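Long-range contacts in putative branched-chain amino acid ABC transporter (Chromobacterium violaceum, PDB 4PYR), which binds glutathione in the crystal and, as an LppC-like lipoprotein of periplasmic-binding-protein type, may regulate an enzyme: residues N61-L67 with V81-N87; L99-L104 with R288-R292. All coordinates share one frame; numbering follows the deposited sequence.

Contact 1: N61-L67 with V81-N87. With GSH (glutathione), chain B.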
ATOM      1  N   ASN A  61      25.300   2.653  -0.108  1.00 24.77           N
ATOM      2  CA  ASN A  61      25.103   2.200  -1.490  1.00 29.43           C
ATOM      3  C   ASN A  61      23.665   1.927  -1.922  1.00 23.71           C
ATOM      4  O   ASN A  61      23.445   1.533  -3.066  1.00 30.15           O
ATOM      5  CB  ASN A  61      26.033   1.034  -1.813  1.00 35.06           C
ATOM      6  CG  ASN A  61      26.041  -0.027  -0.742  1.00 30.24           C
ATOM      7  OD1 ASN A  61      25.070  -0.200  -0.049  1.00 33.20           O
ATOM      8  ND2 ASN A  61      27.147  -0.731  -0.600  1.00 42.17           N
ATOM      9  N   VAL A  62      22.694   2.153  -1.015  1.00 23.60           N
ATOM     10  CA  VAL A  62      21.287   2.194  -1.384  1.00 21.00           C
ATOM     11  C   VAL A  62      20.598   3.030  -0.294  1.00 20.68           C
ATOM     12  O   VAL A  62      21.123   3.147   0.797  1.00 20.10           O
ATOM     13  CB  VAL A  62      20.713   0.759  -1.396  1.00 22.08           C
ATOM     14  CG1 VAL A  62      20.934   0.090  -0.046  1.00 22.73           C
ATOM     15  CG2 VAL A  62      19.272   0.685  -1.869  1.00 22.17           C
ATOM     16  N   VAL A  63      19.499   3.656  -0.657  1.00 17.88           N
ATOM     17  CA  VAL A  63      18.759   4.520   0.260  1.00 18.90           C
ATOM     18  C   VAL A  63      17.304   4.119   0.332  1.00 18.11           C
ATOM     19  O   VAL A  63      16.716   3.720  -0.662  1.00 18.35           O
ATOM     20  CB  VAL A  63      18.917   5.999  -0.172  1.00 19.31           C
ATOM     21  CG1 VAL A  63      17.878   6.892   0.485  1.00 20.07           C
ATOM     22  CG2 VAL A  63      20.315   6.498   0.164  1.00 20.58           C
ATOM     23  N   ILE A  64      16.775   4.137   1.570  1.00 17.69           N
ATOM     24  CA  ILE A  64      15.337   4.052   1.831  1.00 15.65           C
ATOM     25  C   ILE A  64      14.898   5.453   2.212  1.00 16.55           C
ATOM     26  O   ILE A  64      15.492   6.070   3.100  1.00 17.02           O
ATOM     27  CB  ILE A  64      15.028   3.090   2.988  1.00 15.32           C
ATOM     28  CG1 ILE A  64      15.361   1.667   2.519  1.00 15.19           C
ATOM     29  CG2 ILE A  64      13.552   3.220   3.417  1.00 17.26           C
ATOM     30  CD1 ILE A  64      15.409   0.676   3.675  1.00 15.13           C
ATOM     31  N   GLY A  65      13.887   5.950   1.500  1.00 16.90           N
ATOM     32  CA  GLY A  65      13.451   7.315   1.656  1.00 18.31           C
ATOM     33  C   GLY A  65      13.672   8.076   0.374  1.00 19.48           C
ATOM     34  O   GLY A  65      14.328   7.585  -0.534  1.00 22.28           O
ATOM     35  N   PRO A  66      13.124   9.285   0.308  1.00 21.75           N
ATOM     36  CA  PRO A  66      12.362  10.000   1.328  1.00 21.67           C
ATOM     37  C   PRO A  66      10.887   9.613   1.393  1.00 20.93           C
ATOM     38  O   PRO A  66      10.406   8.734   0.680  1.00 21.40           O
ATOM     39  CB  PRO A  66      12.438  11.477   0.879  1.00 27.24           C
ATOM     40  CG  PRO A  66      13.144  11.505  -0.412  1.00 28.58           C
ATOM     41  CD  PRO A  66      13.312  10.097  -0.887  1.00 23.76           C
ATOM     42  N   LEU A  67      10.198  10.283   2.305  1.00 22.43           N
ATOM     43  CA  LEU A  67       8.798   9.981   2.576  1.00 22.25           C
ATOM     44  C   LEU A  67       7.844  11.004   1.996  1.00 24.33           C
ATOM     45  O   LEU A  67       6.790  10.620   1.487  1.00 25.67           O
ATOM     46  CB  LEU A  67       8.583   9.807   4.074  1.00 22.43           C
ATOM     47  CG  LEU A  67       7.219   9.288   4.523  1.00 26.03           C
ATOM     48  CD1 LEU A  67       6.854   7.962   3.858  1.00 25.39           C
ATOM     49  CD2 LEU A  67       7.217   9.111   6.034  1.00 22.56           C
ATOM     50  N   VAL A  81      22.617   6.701  -6.142  1.00 30.65           N
ATOM     51  CA  VAL A  81      22.561   5.297  -5.776  1.00 22.54           C
ATOM     52  C   VAL A  81      21.083   4.856  -5.778  1.00 27.16           C
ATOM     53  O   VAL A  81      20.180   5.703  -5.711  1.00 28.64           O
ATOM     54  CB  VAL A  81      23.197   5.013  -4.400  1.00 25.87           C
ATOM     55  CG1 VAL A  81      24.616   5.477  -4.358  1.00 26.59           C
ATOM     56  CG2 VAL A  81      22.365   5.585  -3.240  1.00 26.14           C
ATOM     57  N   PRO A  82      20.830   3.549  -5.939  1.00 26.57           N
ATOM     58  CA  PRO A  82      19.456   3.093  -5.959  1.00 22.49           C
ATOM     59  C   PRO A  82      18.732   3.634  -4.761  1.00 23.88           C
ATOM     60  O   PRO A  82      19.237   3.492  -3.645  1.00 21.52           O
ATOM     61  CB  PRO A  82      19.590   1.579  -5.952  1.00 24.49           C
ATOM     62  CG  PRO A  82      20.914   1.300  -6.538  1.00 25.97           C
ATOM     63  CD  PRO A  82      21.777   2.426  -6.028  1.00 28.28           C
ATOM     64  N   THR A  83      17.589   4.281  -5.001  1.00 22.37           N
ATOM     65  CA  THR A  83      16.887   4.970  -3.933  1.00 22.13           C
ATOM     66  C   THR A  83      15.434   4.587  -3.967  1.00 20.39           C
ATOM     67  O   THR A  83      14.773   4.700  -4.988  1.00 23.23           O
ATOM     68  CB  THR A  83      17.103   6.474  -4.102  1.00 23.61           C
ATOM     69  OG1 THR A  83      18.496   6.717  -4.007  1.00 23.08           O
ATOM     70  CG2 THR A  83      16.403   7.274  -3.061  1.00 23.44           C
ATOM     71  N   LEU A  84      14.986   4.057  -2.821  1.00 19.42           N
ATOM     72  CA  LEU A  84      13.620   3.581  -2.675  1.00 18.82           C
ATOM     73  C   LEU A  84      12.816   4.598  -1.901  1.00 18.09           C
ATOM     74  O   LEU A  84      12.730   4.541  -0.654  1.00 18.25           O
ATOM     75  CB  LEU A  84      13.608   2.213  -1.974  1.00 18.69           C
ATOM     76  CG  LEU A  84      12.240   1.578  -1.984  1.00 18.24           C
ATOM     77  CD1 LEU A  84      11.772   1.107  -3.340  1.00 20.10           C
ATOM     78  CD2 LEU A  84      12.317   0.418  -0.992  1.00 18.47           C
ATOM     79  N   ALA A  85      12.206   5.528  -2.628  1.00 18.31           N
ATOM     80  CA  ALA A  85      11.252   6.451  -2.013  1.00 19.81           C
ATOM     81  C   ALA A  85       9.996   5.724  -1.534  1.00 20.03           C
ATOM     82  O   ALA A  85       9.581   4.708  -2.075  1.00 19.11           O
ATOM     83  CB  ALA A  85      10.904   7.570  -2.983  1.00 23.91           C
ATOM     84  N   LEU A  86       9.373   6.285  -0.490  1.00 19.78           N
ATOM     85  CA  LEU A  86       8.212   5.634   0.090  1.00 20.73           C
ATOM     86  C   LEU A  86       6.953   6.420  -0.170  1.00 22.81           C
ATOM     87  O   LEU A  86       6.012   6.415   0.626  1.00 26.52           O
ATOM     88  CB  LEU A  86       8.447   5.393   1.588  1.00 20.87           C
ATOM     89  CG  LEU A  86       9.644   4.477   1.933  1.00 21.24           C
ATOM     90  CD1 LEU A  86       9.778   4.297   3.451  1.00 19.76           C
ATOM     91  CD2 LEU A  86       9.481   3.120   1.268  1.00 19.81           C
ATOM     92  N   ASN A  87       6.957   7.115  -1.297  1.00 23.61           N
ATOM     93  CA  ASN A  87       5.773   7.757  -1.842  1.00 24.20           C
ATOM     94  C   ASN A  87       5.925   7.729  -3.352  1.00 27.75           C
ATOM     95  O   ASN A  87       6.980   7.369  -3.850  1.00 27.77           O
ATOM     96  CB  ASN A  87       5.599   9.190  -1.286  1.00 26.98           C
ATOM     97  CG  ASN A  87       4.216   9.731  -1.567  1.00 30.93           C
ATOM     98  OD1 ASN A  87       3.856  10.069  -2.716  1.00 35.98           O
ATOM     99  ND2 ASN A  87       3.415   9.755  -0.547  1.00 35.22           N
TER
HETATM  100  N1  GSH B 401      -1.257  10.516  -6.437  1.00 38.10           N
HETATM  101  CA1 GSH B 401      -2.298  10.600  -5.435  1.00 37.78           C
HETATM  102  C1  GSH B 401      -3.568  11.218  -5.982  1.00 36.28           C
HETATM  103  O11 GSH B 401      -4.129  10.734  -7.003  1.00 39.60           O
HETATM  104  O12 GSH B 401      -4.067  12.191  -5.368  1.00 45.47           O
HETATM  105  CB1 GSH B 401      -1.809  11.399  -4.221  1.00 36.77           C
HETATM  106  CG1 GSH B 401      -0.532  10.844  -3.591  1.00 35.67           C
HETATM  107  CD1 GSH B 401      -0.767   9.478  -3.021  1.00 36.57           C
HETATM  108  OE1 GSH B 401      -1.830   8.916  -3.241  1.00 34.84           O
HETATM  109  N2  GSH B 401       0.255   8.989  -2.284  1.00 39.56           N
HETATM  110  CA2 GSH B 401       0.281   7.683  -1.611  1.00 40.65           C
HETATM  111  C2  GSH B 401       0.167   7.883  -0.130  1.00 44.59           C
HETATM  112  O2  GSH B 401      -0.532   8.878   0.092  1.00 47.15           O
HETATM  113  CB2 GSH B 401       1.552   6.946  -1.988  1.00 43.88           C
HETATM  114  SG2 GSH B 401       2.156   7.530  -3.564  1.00 47.24           S
HETATM  115  N3  GSH B 401       0.737   7.109   0.867  1.00 38.98           N
HETATM  116  CA3 GSH B 401       1.458   5.801   0.831  1.00 40.09           C
HETATM  117  C3  GSH B 401       2.751   5.697   1.644  1.00 42.73           C
HETATM  118  O31 GSH B 401       3.106   4.586   2.155  1.00 36.61           O
HETATM  119  O32 GSH B 401       3.442   6.724   1.793  1.00 36.41           O
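Val63 and Thr83 run alongside each other from adjacent strands at the tight middle of this contact, where the CG1 methyl of Val63 rests 3.9 Å from CG2 of Thr83. Their backbones are pinned by short bonds. Val63 N donates to Pro82 O, Leu84 N to Val63 O at 2.8 Å and almost straight (175°), and Gly65 N to Leu84 O. Beyond Gly65 the chain passes through a cis peptide into Pro66, whose carbonyl oxygen still accepts Leu86 N at 2.9 Å, so the pairing outlasts the regular strands. Gly65 has a positive phi, 116°, at which a beta carbon would collide with the carbonyl oxygen of Ile64.

The two strands, 62-64 and 83-85, run parallel and form, with helix 69-75, a beta-alpha-beta crossover of the parallel sheet. That helix covers Pro66 and Ala85. On the other face Ile64 and Leu84 point together, Ile64 meeting helix 245-265, while CG2 of Ile64 touches CD1 of Leu86 at 3.9 Å. Toward the pocket, CD1 of Leu67 packs on CB of Leu86 at 3.8 Å, and Leu86 and Asn87 go on to line the glutathione site.

Packing thins at the other end, where Asn61, Val81 and Pro82 are partly exposed. Asn61 turns away, and its side-chain amide is bonded to Lys1 O and Arg3 N; separately, its backbone O lies against CD of Pro82. Val81 holds CG2 between its backbone N and carbonyl carbon, which brings that methyl within 4.1 Å of CG2 of Val63, the two side chains set roughly perpendicular. Thr83 OG1, on the inner side of this end, donates to Val81 O at 2.6 Å and is also hydrogen-bonded to the hydroxyl of Tyr52.

Contact 2: L99-L104 with R288-R292. With GSH (glutathione), chain B.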
ATOM      1  N   LEU A  99      15.880   5.896  -9.200  1.00 29.55           N
ATOM      2  CA  LEU A  99      14.834   6.259  -8.249  1.00 26.70           C
ATOM      3  C   LEU A  99      13.598   5.402  -8.432  1.00 23.58           C
ATOM      4  O   LEU A  99      12.978   5.401  -9.464  1.00 27.82           O
ATOM      5  CB  LEU A  99      14.480   7.749  -8.396  1.00 28.94           C
ATOM      6  CG  LEU A  99      13.434   8.294  -7.418  1.00 29.53           C
ATOM      7  CD1 LEU A  99      13.847   7.990  -5.973  1.00 30.77           C
ATOM      8  CD2 LEU A  99      13.148   9.779  -7.628  1.00 31.67           C
ATOM      9  N   TYR A 100      13.222   4.713  -7.312  1.00 25.16           N
ATOM     10  CA  TYR A 100      12.140   3.737  -7.317  1.00 24.26           C
ATOM     11  C   TYR A 100      11.168   4.140  -6.197  1.00 21.94           C
ATOM     12  O   TYR A 100      11.488   4.990  -5.375  1.00 21.67           O
ATOM     13  CB  TYR A 100      12.679   2.316  -6.998  1.00 24.26           C
ATOM     14  CG  TYR A 100      13.733   1.828  -7.988  1.00 26.25           C
ATOM     15  CD1 TYR A 100      13.357   1.113  -9.096  1.00 26.67           C
ATOM     16  CD2 TYR A 100      15.087   2.057  -7.761  1.00 24.53           C
ATOM     17  CE1 TYR A 100      14.310   0.691 -10.042  1.00 31.75           C
ATOM     18  CE2 TYR A 100      16.051   1.623  -8.678  1.00 29.98           C
ATOM     19  CZ  TYR A 100      15.655   0.939  -9.796  1.00 27.68           C
ATOM     20  OH  TYR A 100      16.607   0.495 -10.709  1.00 34.13           O
ATOM     21  N   SER A 101       9.987   3.538  -6.209  1.00 22.98           N
ATOM     22  CA  SER A 101       8.970   3.822  -5.174  1.00 24.90           C
ATOM     23  C   SER A 101       8.412   2.514  -4.641  1.00 22.79           C
ATOM     24  O   SER A 101       8.180   1.598  -5.396  1.00 22.25           O
ATOM     25  CB  SER A 101       7.804   4.654  -5.756  1.00 28.54           C
ATOM     26  OG  SER A 101       6.744   4.797  -4.809  1.00 37.14           O
ATOM     27  N   LEU A 102       8.171   2.465  -3.328  1.00 20.95           N
ATOM     28  CA  LEU A 102       7.296   1.452  -2.714  1.00 21.80           C
ATOM     29  C   LEU A 102       6.353   2.222  -1.807  1.00 20.26           C
ATOM     30  O   LEU A 102       6.812   2.953  -0.978  1.00 21.26           O
ATOM     31  CB  LEU A 102       8.075   0.459  -1.867  1.00 21.02           C
ATOM     32  CG  LEU A 102       7.225  -0.582  -1.108  1.00 21.12           C
ATOM     33  CD1 LEU A 102       6.435  -1.505  -2.034  1.00 22.78           C
ATOM     34  CD2 LEU A 102       8.076  -1.421  -0.190  1.00 21.49           C
ATOM     35  N   SER A 103       5.068   2.024  -1.998  1.00 21.13           N
ATOM     36  CA  SER A 103       4.066   2.769  -1.225  1.00 25.31           C
ATOM     37  C   SER A 103       2.798   1.938  -1.073  1.00 24.71           C
ATOM     38  O   SER A 103       2.693   0.834  -1.608  1.00 24.28           O
ATOM     39  CB  SER A 103       3.755   4.117  -1.924  1.00 25.67           C
ATOM     40  OG  SER A 103       2.948   3.929  -3.068  1.00 27.38           O
ATOM     41  N   LEU A 104       1.834   2.486  -0.346  1.00 25.44           N
ATOM     42  CA  LEU A 104       0.568   1.805  -0.127  1.00 25.81           C
ATOM     43  C   LEU A 104      -0.541   2.411  -0.980  1.00 28.90           C
ATOM     44  O   LEU A 104      -1.695   2.417  -0.578  1.00 31.93           O
ATOM     45  CB  LEU A 104       0.218   1.878   1.376  1.00 27.35           C
ATOM     46  CG  LEU A 104       1.328   1.335   2.264  1.00 26.94           C
ATOM     47  CD1 LEU A 104       0.907   1.457   3.716  1.00 29.99           C
ATOM     48  CD2 LEU A 104       1.713  -0.104   1.899  1.00 25.17           C
ATOM     49  N   ARG A 288       8.333   3.396 -12.191  1.00 32.32           N
ATOM     50  CA  ARG A 288       9.360   2.711 -11.362  1.00 32.18           C
ATOM     51  C   ARG A 288       8.841   2.498  -9.921  1.00 29.00           C
ATOM     52  O   ARG A 288       9.613   2.559  -8.939  1.00 24.64           O
ATOM     53  CB  ARG A 288      10.690   3.479 -11.324  1.00 35.57           C
ATOM     54  CG  ARG A 288      11.697   3.074 -12.409  1.00 38.60           C
ATOM     55  CD  ARG A 288      12.985   3.889 -12.282  1.00 38.32           C
ATOM     56  NE  ARG A 288      12.675   5.314 -12.261  1.00 39.68           N
ATOM     57  CZ  ARG A 288      12.308   6.027 -13.309  1.00 36.90           C
ATOM     58  NH1 ARG A 288      12.265   5.470 -14.508  1.00 48.90           N
ATOM     59  NH2 ARG A 288      12.023   7.323 -13.179  1.00 46.51           N
ATOM     60  N   ALA A 289       7.546   2.205  -9.828  1.00 26.44           N
ATOM     61  CA  ALA A 289       6.931   1.864  -8.547  1.00 24.31           C
ATOM     62  C   ALA A 289       6.829   0.347  -8.486  1.00 25.05           C
ATOM     63  O   ALA A 289       6.452  -0.302  -9.479  1.00 24.19           O
ATOM     64  CB  ALA A 289       5.544   2.491  -8.423  1.00 24.98           C
ATOM     65  N   PHE A 290       7.165  -0.206  -7.328  1.00 23.60           N
ATOM     66  CA  PHE A 290       6.984  -1.630  -7.071  1.00 24.35           C
ATOM     67  C   PHE A 290       5.528  -1.816  -6.792  1.00 30.03           C
ATOM     68  O   PHE A 290       5.027  -1.250  -5.824  1.00 32.91           O
ATOM     69  CB  PHE A 290       7.830  -2.090  -5.893  1.00 23.08           C
ATOM     70  CG  PHE A 290       9.245  -2.308  -6.247  1.00 23.12           C
ATOM     71  CD1 PHE A 290       9.640  -3.514  -6.808  1.00 23.06           C
ATOM     72  CD2 PHE A 290      10.185  -1.289  -6.099  1.00 24.69           C
ATOM     73  CE1 PHE A 290      10.955  -3.697  -7.229  1.00 24.86           C
ATOM     74  CE2 PHE A 290      11.498  -1.475  -6.505  1.00 27.43           C
ATOM     75  CZ  PHE A 290      11.888  -2.676  -7.065  1.00 26.58           C
ATOM     76  N   GLU A 291       4.821  -2.509  -7.675  1.00 25.37           N
ATOM     77  CA  GLU A 291       3.433  -2.765  -7.442  1.00 26.18           C
ATOM     78  C   GLU A 291       3.262  -3.975  -6.530  1.00 22.12           C
ATOM     79  O   GLU A 291       4.140  -4.828  -6.449  1.00 21.96           O
ATOM     80  CB  GLU A 291       2.660  -2.847  -8.742  1.00 34.48           C
ATOM     81  CG  GLU A 291       2.826  -1.575  -9.578  1.00 35.20           C
ATOM     82  CD  GLU A 291       2.214  -1.670 -10.955  1.00 40.43           C
ATOM     83  OE1 GLU A 291       1.972  -2.815 -11.434  1.00 43.63           O
ATOM     84  OE2 GLU A 291       1.983  -0.585 -11.555  1.00 46.05           O
ATOM     85  N   ARG A 292       2.167  -3.973  -5.781  1.00 24.59           N
ATOM     86  CA  ARG A 292       1.926  -4.911  -4.706  1.00 23.72           C
ATOM     87  C   ARG A 292       0.712  -5.754  -5.011  1.00 25.85           C
ATOM     88  O   ARG A 292      -0.415  -5.244  -5.054  1.00 31.19           O
ATOM     89  CB  ARG A 292       1.589  -4.211  -3.387  1.00 24.33           C
ATOM     90  CG  ARG A 292       2.659  -3.442  -2.664  1.00 27.99           C
ATOM     91  CD  ARG A 292       2.182  -3.129  -1.259  1.00 25.92           C
ATOM     92  NE  ARG A 292       0.966  -2.351  -1.279  1.00 22.93           N
ATOM     93  CZ  ARG A 292      -0.102  -2.512  -0.474  1.00 21.30           C
ATOM     94  NH1 ARG A 292      -0.170  -3.482   0.422  1.00 18.90           N
ATOM     95  NH2 ARG A 292      -1.115  -1.696  -0.620  1.00 21.01           N
TER
HETATM   96  N1  GSH B 401      -1.257  10.516  -6.437  1.00 38.10           N
HETATM   97  CA1 GSH B 401      -2.298  10.600  -5.435  1.00 37.78           C
HETATM   98  C1  GSH B 401      -3.568  11.218  -5.982  1.00 36.28           C
HETATM   99  O11 GSH B 401      -4.129  10.734  -7.003  1.00 39.60           O
HETATM  100  O12 GSH B 401      -4.067  12.191  -5.368  1.00 45.47           O
HETATM  101  CB1 GSH B 401      -1.809  11.399  -4.221  1.00 36.77           C
HETATM  102  CG1 GSH B 401      -0.532  10.844  -3.591  1.00 35.67           C
HETATM  103  CD1 GSH B 401      -0.767   9.478  -3.021  1.00 36.57           C
HETATM  104  OE1 GSH B 401      -1.830   8.916  -3.241  1.00 34.84           O
HETATM  105  N2  GSH B 401       0.255   8.989  -2.284  1.00 39.56           N
HETATM  106  CA2 GSH B 401       0.281   7.683  -1.611  1.00 40.65           C
HETATM  107  C2  GSH B 401       0.167   7.883  -0.130  1.00 44.59           C
HETATM  108  O2  GSH B 401      -0.532   8.878   0.092  1.00 47.15           O
HETATM  109  CB2 GSH B 401       1.552   6.946  -1.988  1.00 43.88           C
HETATM  110  SG2 GSH B 401       2.156   7.530  -3.564  1.00 47.24           S
HETATM  111  N3  GSH B 401       0.737   7.109   0.867  1.00 38.98           N
HETATM  112  CA3 GSH B 401       1.458   5.801   0.831  1.00 40.09           C
HETATM  113  C3  GSH B 401       2.751   5.697   1.644  1.00 42.73           C
HETATM  114  O31 GSH B 401       3.106   4.586   2.155  1.00 36.61           O
HETATM  115  O32 GSH B 401       3.442   6.724   1.793  1.00 36.41           O
HETATM  116  O   HOH W   1       4.273   0.836  -4.616  1.00 25.54           O
HETATM  117  O   HOH W   2       1.472  -0.423  -3.859  1.00 31.45           O
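Ser101 and Ala289 form a single backbone bridge between the edge strand 99-101 of the N-terminal parallel sheet and the segment leading into strand 290-298, which belongs to the mixed sheet. The contact thus ties together the two sheets of a bilobed fold of the periplasmic-binding-protein kind.

Backbone bonds lie on both sides of that bridge. Ser101 N donates to Arg288 O at 2.9 Å, and Ser101 O takes the amide N of Phe290 at 2.8 Å, nearly straight at 173°. Past Phe290 the backbones diverge, and water fills in: water 1 accepts from Ser103 N and donates to Phe290 O, while water 2 donates to Ser103 O at 2.9 Å.

The apolar contacts gather around Phe290. Its CE2 reaches CB of Tyr100 at 4.0 Å, and CD1 of Leu102 meets its CB, the two side chains lying nearly square to each other. Leu84 and Leu284 also touch Phe290, and Leu264 of helix 245-265 packs on Tyr100, whose hydroxyl is bound by Gly270 N.

Two arginines supply the charged part. The chain of Arg288 runs past Leu99 O, its CD touching CE1 of Tyr100 at 4.1 Å, and the bend at chi3 (-53°) turns NE onto that oxygen. The Arg288 NE to Leu99 O bond, 2.8 Å, lies in the guanidinium plane, though its N-H is not straight (140°). In buried Arg292, NH2 forms a salt bridge with Glu109, which probably offsets the charge, and NH1 is bonded to Thr279 O; the two together limit rotation of the group. Water 2 sits at the edge of that guanidinium, accepting from NE, and over the centre of one face lies the CD2 methyl of glutathione-binding Leu104, 3.8 Å from CZ of Arg292.

Contacts 1 and 2 are both largely buried and lie 10 Å apart, centre to centre, but contact 2 is nearer the centre of the molecule. Contact 1 joins strands 14 residues apart in sequence inside one sheet and relies on regular backbone pairing and aliphatic packing; contact 2 brings together segments 184 residues apart, with one bridge, apolar packing around Phe290, two arginines and bridging waters. They meet along strands 83-85 and 99-101, adjacent in the parallel sheet, where Tyr100 N lies 2.8 Å from Thr83 O and Asn87 O is bonded to Ser101 OG. Each also ends at the glutathione pocket, reached through Leu86 and Asn87 in one and Ser103 and Leu104 in the other.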